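Local coordinates for protein acyl-coenzyme A oxidase 3 (Yarrowia lipolytica, PDB 5YS9) that catalyses the FAD-dependent oxidation of acyl-CoA to trans-2-enoyl-CoA with oxygen as electron acceptor, yielding hydrogen peroxide in peroxisomal fatty acid beta-oxidation, at residues S71-Y74 / D75-K78; G434-G437 / Y438-F441; Y659-K662 / V663-N667. One frame throughout, in Å; residues are numbered along the deposited sequence.

Contacts 1, 2 and 3 follow one another along the chain and belong to the N-terminal, C-alpha1 and C-terminal regions of the acyl-CoA oxidase fold. Contact 1 lies in the loop before helix 78-92, contact 2 in the loop between helices 391-428 and 441-448, and contact 3 at the end of helix 655-666. Their centres are nevertheless about 12 Å (1 and 2), 13 Å (2 and 3) and 14 Å (1 and 3) apart, and each touches the other two. Y438 OH bonds to D75 and N667, and S71 to K662. The three regions are thus joined beside the second subunit, with contact 2 reaching the flavin.

Contact 1 of 3, residues S71-Y74 / D75-K78; sequences SGDY and DMPK
D73 and M76 close a type I beta turn, their CA atoms 5.2 Å apart, with Y74 and D75 at its two corners. The turn is pinned by the bond from M76 N to D73 O, a rather long 3.3 Å but nearly straight at 165°. It lies in the loop after helix 49-63, and P77 then takes the N-cap position of helix 78-92.

On the side-chain level, D73 and M76 run next to each other and point the same way. M76 is extended beyond CG (chi2 -169°, chi3 -167°), which carries its terminal methyl down to the aspartate, where CE lies 3.2 Å from D73 OD1. SD stays farther back, 4.0 Å from the same D73 OD1. Nearer the backbone, M76 CG rests 3.8 Å from G72 O, so the root of the side chain covers the preceding carbonyl as well. M76 also packs on L81 and T84 of helix 78-92, and the second oxygen of D73 makes a salt bridge with R88 of that helix. Were M76 cut back to an alanine, the flank of D73 would probably lose its methyl neighbour and a gap would be likely against L81 and T84.

The corner residues look elsewhere: Y74 OH is hydrogen-bonded to N645 O, and D75 OD1 to Y438 OH. D75 OD2 also approaches Q666 NE2, but it is modelled too close, so that geometry is doubtful.

Each carboxylate is thereby given a definite job. The charge of D73 is answered within the N-terminal region by R88 while its other oxygen is lined by the methionine methyl, so the turn is tied to the helix it precedes; D75, chiefly through the Y438 hydroxyl, joins the same turn to a distant part of the chain.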
# COMPACT_ATOMS: atom_id res chain seq x y z
N SER A 71 -0.59 -2.55 -23.68
CA SER A 71 -1.70 -1.58 -23.70
C SER A 71 -3.07 -2.11 -23.12
O SER A 71 -3.77 -1.37 -22.43
CB SER A 71 -1.88 -1.04 -25.10
OG SER A 71 -3.24 -0.65 -25.25
N GLY A 72 -3.41 -3.37 -23.35
CA GLY A 72 -4.70 -3.92 -22.91
C GLY A 72 -4.64 -4.88 -21.75
O GLY A 72 -5.61 -5.57 -21.47
N ASP A 73 -3.51 -4.91 -21.05
CA ASP A 73 -3.32 -5.85 -19.95
C ASP A 73 -4.18 -5.50 -18.71
O ASP A 73 -4.45 -6.39 -17.90
CB ASP A 73 -1.83 -5.96 -19.56
CG ASP A 73 -0.96 -6.63 -20.63
OD1 ASP A 73 -1.41 -6.94 -21.73
OD2 ASP A 73 0.23 -6.85 -20.36
N TYR A 74 -4.63 -4.26 -18.55
CA TYR A 74 -5.37 -3.95 -17.33
C TYR A 74 -6.74 -4.68 -17.26
O TYR A 74 -7.23 -4.97 -16.18
CB TYR A 74 -5.50 -2.44 -17.09
CG TYR A 74 -4.17 -1.68 -16.99
CD1 TYR A 74 -3.26 -1.88 -15.90
CD2 TYR A 74 -3.82 -0.76 -17.96
CE1 TYR A 74 -2.05 -1.17 -15.84
CE2 TYR A 74 -2.61 -0.06 -17.93
CZ TYR A 74 -1.73 -0.26 -16.86
OH TYR A 74 -0.60 0.50 -16.88
N ASP A 75 -7.31 -5.02 -18.41
CA ASP A 75 -8.62 -5.60 -18.50
C ASP A 75 -8.57 -7.12 -18.58
O ASP A 75 -9.62 -7.77 -18.70
CB ASP A 75 -9.33 -5.10 -19.77
CG ASP A 75 -9.62 -3.59 -19.74
OD1 ASP A 75 -10.48 -3.20 -18.93
OD2 ASP A 75 -9.02 -2.81 -20.55
N MET A 76 -7.37 -7.69 -18.54
CA MET A 76 -7.20 -9.13 -18.76
C MET A 76 -7.49 -9.90 -17.51
O MET A 76 -6.85 -9.62 -16.50
CB MET A 76 -5.75 -9.48 -19.15
CG MET A 76 -5.40 -9.24 -20.59
SD MET A 76 -3.81 -9.99 -20.96
CE MET A 76 -3.49 -9.23 -22.54
N PRO A 77 -8.39 -10.89 -17.58
CA PRO A 77 -8.56 -11.84 -16.45
C PRO A 77 -7.38 -12.81 -16.35
O PRO A 77 -6.64 -12.98 -17.31
CB PRO A 77 -9.83 -12.62 -16.83
CG PRO A 77 -9.79 -12.65 -18.32
CD PRO A 77 -9.08 -11.38 -18.79
N LYS A 78 -7.27 -13.49 -15.22
CA LYS A 78 -6.12 -14.32 -14.93
C LYS A 78 -5.84 -15.39 -15.98
O LYS A 78 -4.70 -15.61 -16.25
CB LYS A 78 -6.15 -14.89 -13.51
CG LYS A 78 -6.23 -16.40 -13.31
CD LYS A 78 -5.43 -16.88 -12.08
CE LYS A 78 -6.04 -18.09 -11.37
NZ LYS A 78 -5.77 -19.41 -12.01

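Contact 2 of 3, residues G434-G437 / Y438-F441; sequences GYSG and YNGF. With FAD (flavin-adenine dinucleotide), chain D.
The loop joining helix 391-428 to helix 441-448 belongs to the FAD pocket, and here it coils into a short 3-10 turn at G437 to N439, led in by S436. Two overlapping type I turns build it: N439 N donates to S436 O at 3.0 Å, and G440 N to G437 O at 3.1 Å. S436 adds an ST turn, for its hydroxyl, swung anti to the backbone N (chi1 161°), accepts a bond from Y438 N at 3.2 Å. Its CB meanwhile meets the amide of N439, whose ND2 is hydrogen-bonded to H433 O.

At G440 a positive phi (85°), readily adopted by glycine, turns the chain into helix 441-448. F441 then folds back, its CD2 3.4 Å from G434 O, while N439 O sits 3.6 Å above one face of its ring, offset toward the rim.

Y435 faces away from this coil and reaches the flavin, CD2 lying 3.6 Å from the FAD methyl C7M; its hydroxyl is bonded to A446 O of the second subunit. R331 and R354 of this chain and S169 of the second subunit also bind the cofactor.

The amides of Y438, N439 and G440 are thus satisfied within the loop, whereas Y435 offers the dimethylbenzene end of the flavin an apolar contact and carries its own hydroxyl across the dimer interface.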
# COMPACT_ATOMS: atom_id res chain seq x y z
N GLY A 434 -6.06 8.37 -9.85
CA GLY A 434 -5.13 7.34 -9.45
C GLY A 434 -5.78 5.95 -9.40
O GLY A 434 -5.12 4.94 -9.52
N TYR A 435 -7.06 5.92 -9.18
CA TYR A 435 -7.74 4.69 -8.91
C TYR A 435 -8.18 4.07 -10.26
O TYR A 435 -8.68 2.96 -10.29
CB TYR A 435 -8.89 4.99 -7.93
CG TYR A 435 -9.45 3.80 -7.19
CD1 TYR A 435 -8.74 3.20 -6.13
CD2 TYR A 435 -10.71 3.28 -7.51
CE1 TYR A 435 -9.26 2.09 -5.44
CE2 TYR A 435 -11.25 2.18 -6.81
CZ TYR A 435 -10.51 1.59 -5.77
OH TYR A 435 -11.02 0.52 -5.06
N SER A 436 -7.97 4.78 -11.38
CA SER A 436 -8.28 4.20 -12.68
C SER A 436 -7.25 3.14 -12.99
O SER A 436 -6.06 3.43 -13.06
CB SER A 436 -8.29 5.24 -13.82
OG SER A 436 -8.14 4.59 -15.09
N GLY A 437 -7.70 1.91 -13.21
CA GLY A 437 -6.79 0.83 -13.61
C GLY A 437 -5.83 1.19 -14.76
O GLY A 437 -4.71 0.68 -14.83
N TYR A 438 -6.28 2.04 -15.68
CA TYR A 438 -5.47 2.41 -16.88
C TYR A 438 -4.27 3.29 -16.53
O TYR A 438 -3.32 3.36 -17.29
CB TYR A 438 -6.37 3.05 -17.99
CG TYR A 438 -7.53 2.14 -18.30
CD1 TYR A 438 -7.31 0.83 -18.77
CD2 TYR A 438 -8.85 2.53 -18.02
CE1 TYR A 438 -8.36 -0.05 -18.97
CE2 TYR A 438 -9.91 1.65 -18.24
CZ TYR A 438 -9.66 0.38 -18.71
OH TYR A 438 -10.68 -0.49 -18.92
N ASN A 439 -4.30 3.96 -15.39
CA ASN A 439 -3.15 4.71 -14.98
C ASN A 439 -2.11 3.88 -14.21
O ASN A 439 -1.11 4.42 -13.79
CB ASN A 439 -3.59 5.96 -14.26
CG ASN A 439 -4.30 6.91 -15.20
OD1 ASN A 439 -3.78 7.20 -16.29
ND2 ASN A 439 -5.50 7.37 -14.83
N GLY A 440 -2.34 2.57 -14.04
CA GLY A 440 -1.32 1.59 -13.69
C GLY A 440 -1.01 1.41 -12.23
O GLY A 440 -0.50 0.35 -11.84
N PHE A 441 -1.31 2.40 -11.40
CA PHE A 441 -1.01 2.32 -9.97
C PHE A 441 -1.47 1.01 -9.31
O PHE A 441 -0.70 0.37 -8.59
CB PHE A 441 -1.60 3.50 -9.23
CG PHE A 441 -1.14 4.85 -9.73
CD1 PHE A 441 0.13 5.32 -9.43
CD2 PHE A 441 -1.99 5.66 -10.49
CE1 PHE A 441 0.55 6.54 -9.89
CE2 PHE A 441 -1.57 6.90 -10.95
CZ PHE A 441 -0.30 7.33 -10.64
PA FAD D . -8.10 16.69 -6.88
O1A FAD D . -9.11 17.34 -6.03
O2A FAD D . -7.57 17.36 -8.09
O5B FAD D . -6.81 16.30 -6.07
C5B FAD D . -5.81 15.58 -6.77
C4B FAD D . -4.54 15.62 -5.97
O4B FAD D . -4.13 16.98 -5.83
C3B FAD D . -4.83 15.10 -4.58
O3B FAD D . -3.80 14.23 -4.16
C2B FAD D . -4.81 16.31 -3.70
O2B FAD D . -4.28 15.97 -2.43
C1B FAD D . -3.94 17.29 -4.46
N9A FAD D . -4.51 18.60 -4.16
C8A FAD D . -5.65 19.09 -4.64
N7A FAD D . -5.89 20.31 -4.13
C5A FAD D . -4.89 20.61 -3.29
C6A FAD D . -4.53 21.74 -2.41
N6A FAD D . -5.30 22.84 -2.32
N1A FAD D . -3.40 21.63 -1.70
C2A FAD D . -2.63 20.55 -1.78
N3A FAD D . -2.89 19.49 -2.54
C4A FAD D . -3.99 19.47 -3.30
N1 FAD D . -17.89 11.33 -7.26
C2 FAD D . -19.22 11.46 -7.32
O2 FAD D . -19.70 12.58 -7.38
N3 FAD D . -20.05 10.42 -7.29
C4 FAD D . -19.61 9.19 -7.22
O4 FAD D . -20.41 8.26 -7.20
C4X FAD D . -18.17 8.95 -7.15
N5 FAD D . -17.66 7.72 -7.07
C5X FAD D . -16.34 7.53 -7.03
C6 FAD D . -15.86 6.24 -6.97
C7 FAD D . -14.51 6.02 -6.93
C7M FAD D . -13.99 4.62 -6.85
C8 FAD D . -13.58 7.17 -6.95
C8M FAD D . -12.11 6.94 -6.90
C9 FAD D . -14.06 8.46 -7.01
C9A FAD D . -15.42 8.69 -7.05
N10 FAD D . -15.92 9.99 -7.11
C10 FAD D . -17.31 10.14 -7.18
C1' FAD D . -15.06 11.18 -7.16
C2' FAD D . -14.25 11.43 -5.88
O2' FAD D . -15.06 12.07 -4.90
C3' FAD D . -13.02 12.29 -6.20
O3' FAD D . -12.03 11.43 -6.72
C4' FAD D . -12.41 13.01 -5.00
O4' FAD D . -13.46 13.48 -4.17
C5' FAD D . -11.61 14.24 -5.41
O5' FAD D . -10.32 13.97 -5.93
P FAD D . -9.91 14.54 -7.36
O1P FAD D . -9.71 13.42 -8.30
O2P FAD D . -10.87 15.61 -7.71
O3P FAD D . -8.46 15.17 -7.19

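Contact 3 of 3, residues Y659-K662 / V663-N667; sequences YFAK and VNQQN
Y659 to Q666 form the final turns of alpha-helix 655-666, and the backbones of 659-662 and 663-667 are joined by four successive i to i+4 bonds. They run from V663 N to Y659 O (3.1 Å, 173°), N664 N to F660 O, Q665 N to A661 O, and Q666 N to K662 O.

One turn apart, the side chains pair as well. One corner of the N664 amide comes over one face of the F660 ring, the planes steeply inclined at 65°, and W263 of the second subunit meets the same ring edge-to-face. K662 and Q666 run alongside each other, K662 CD 3.9 Å from Q666 CG; the lysine chain, bent at chi2 and chi4, ends in a bond from NZ to S71 OG, while Q666 also lies beside Y438. On another flank, V663 CG2 touches Y659 CE1 at 4.4 Å, a light apolar contact, and Y659 also meets W199 of the second subunit.

Where the helix ends, N667 leaves helical geometry but turns its side chain back: ND2 donates to V663 O at 2.9 Å, in the carbonyl plane and on a lone pair.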
# COMPACT_ATOMS: atom_id res chain seq x y z
N TYR A 659 -6.61 9.98 -21.60
CA TYR A 659 -7.45 9.33 -20.59
C TYR A 659 -8.86 9.08 -21.09
O TYR A 659 -9.33 7.95 -21.04
CB TYR A 659 -7.52 10.26 -19.38
CG TYR A 659 -8.12 9.74 -18.10
CD1 TYR A 659 -8.07 8.41 -17.76
CD2 TYR A 659 -8.61 10.61 -17.18
CE1 TYR A 659 -8.58 7.96 -16.56
CE2 TYR A 659 -9.11 10.18 -15.97
CZ TYR A 659 -9.08 8.86 -15.65
OH TYR A 659 -9.57 8.41 -14.43
N PHE A 660 -9.52 10.11 -21.60
CA PHE A 660 -10.86 9.88 -22.20
C PHE A 660 -10.76 8.91 -23.41
O PHE A 660 -11.65 8.06 -23.60
CB PHE A 660 -11.53 11.22 -22.58
CG PHE A 660 -13.00 11.12 -22.99
CD1 PHE A 660 -13.98 10.80 -22.06
CD2 PHE A 660 -13.40 11.42 -24.28
CE1 PHE A 660 -15.33 10.76 -22.40
CE2 PHE A 660 -14.74 11.36 -24.65
CZ PHE A 660 -15.71 11.04 -23.70
N ALA A 661 -9.67 9.01 -24.19
CA ALA A 661 -9.48 8.13 -25.33
C ALA A 661 -9.35 6.70 -24.88
O ALA A 661 -9.91 5.82 -25.52
CB ALA A 661 -8.27 8.54 -26.19
N LYS A 662 -8.61 6.49 -23.78
CA LYS A 662 -8.22 5.13 -23.32
C LYS A 662 -9.45 4.41 -22.76
O LYS A 662 -9.72 3.25 -23.09
CB LYS A 662 -7.09 5.21 -22.26
CG LYS A 662 -5.96 4.20 -22.45
CD LYS A 662 -6.46 2.80 -22.34
CE LYS A 662 -5.32 1.76 -22.39
NZ LYS A 662 -4.58 1.72 -23.67
N VAL A 663 -10.22 5.14 -21.96
CA VAL A 663 -11.45 4.62 -21.40
C VAL A 663 -12.44 4.15 -22.46
O VAL A 663 -12.93 3.02 -22.36
CB VAL A 663 -12.05 5.64 -20.41
CG1 VAL A 663 -13.55 5.48 -20.22
CG2 VAL A 663 -11.32 5.54 -19.09
N ASN A 664 -12.71 4.98 -23.48
CA ASN A 664 -13.65 4.65 -24.58
C ASN A 664 -13.14 3.56 -25.47
O ASN A 664 -13.93 2.77 -25.91
CB ASN A 664 -14.01 5.90 -25.41
CG ASN A 664 -14.94 6.82 -24.64
OD1 ASN A 664 -14.51 7.72 -23.91
ND2 ASN A 664 -16.21 6.55 -24.72
N GLN A 665 -11.84 3.49 -25.73
CA GLN A 665 -11.25 2.41 -26.53
C GLN A 665 -11.48 1.05 -25.89
O GLN A 665 -11.91 0.15 -26.54
CB GLN A 665 -9.76 2.61 -26.76
CG GLN A 665 -9.49 3.66 -27.82
CD GLN A 665 -8.08 4.26 -27.82
OE1 GLN A 665 -7.81 5.17 -28.61
NE2 GLN A 665 -7.19 3.78 -26.96
N GLN A 666 -11.21 0.95 -24.60
CA GLN A 666 -11.40 -0.28 -23.84
C GLN A 666 -12.82 -0.48 -23.42
O GLN A 666 -13.16 -1.58 -23.05
CB GLN A 666 -10.57 -0.24 -22.56
CG GLN A 666 -9.07 -0.11 -22.75
CD GLN A 666 -8.52 -1.29 -23.52
OE1 GLN A 666 -8.14 -1.14 -24.65
NE2 GLN A 666 -8.53 -2.49 -22.90
N ASN A 667 -13.61 0.58 -23.38
CA ASN A 667 -14.97 0.46 -22.92
C ASN A 667 -15.91 1.17 -23.88
O ASN A 667 -16.46 2.22 -23.56
CB ASN A 667 -15.11 1.02 -21.50
CG ASN A 667 -14.18 0.35 -20.51
OD1 ASN A 667 -14.51 -0.66 -19.93
ND2 ASN A 667 -13.03 0.93 -20.29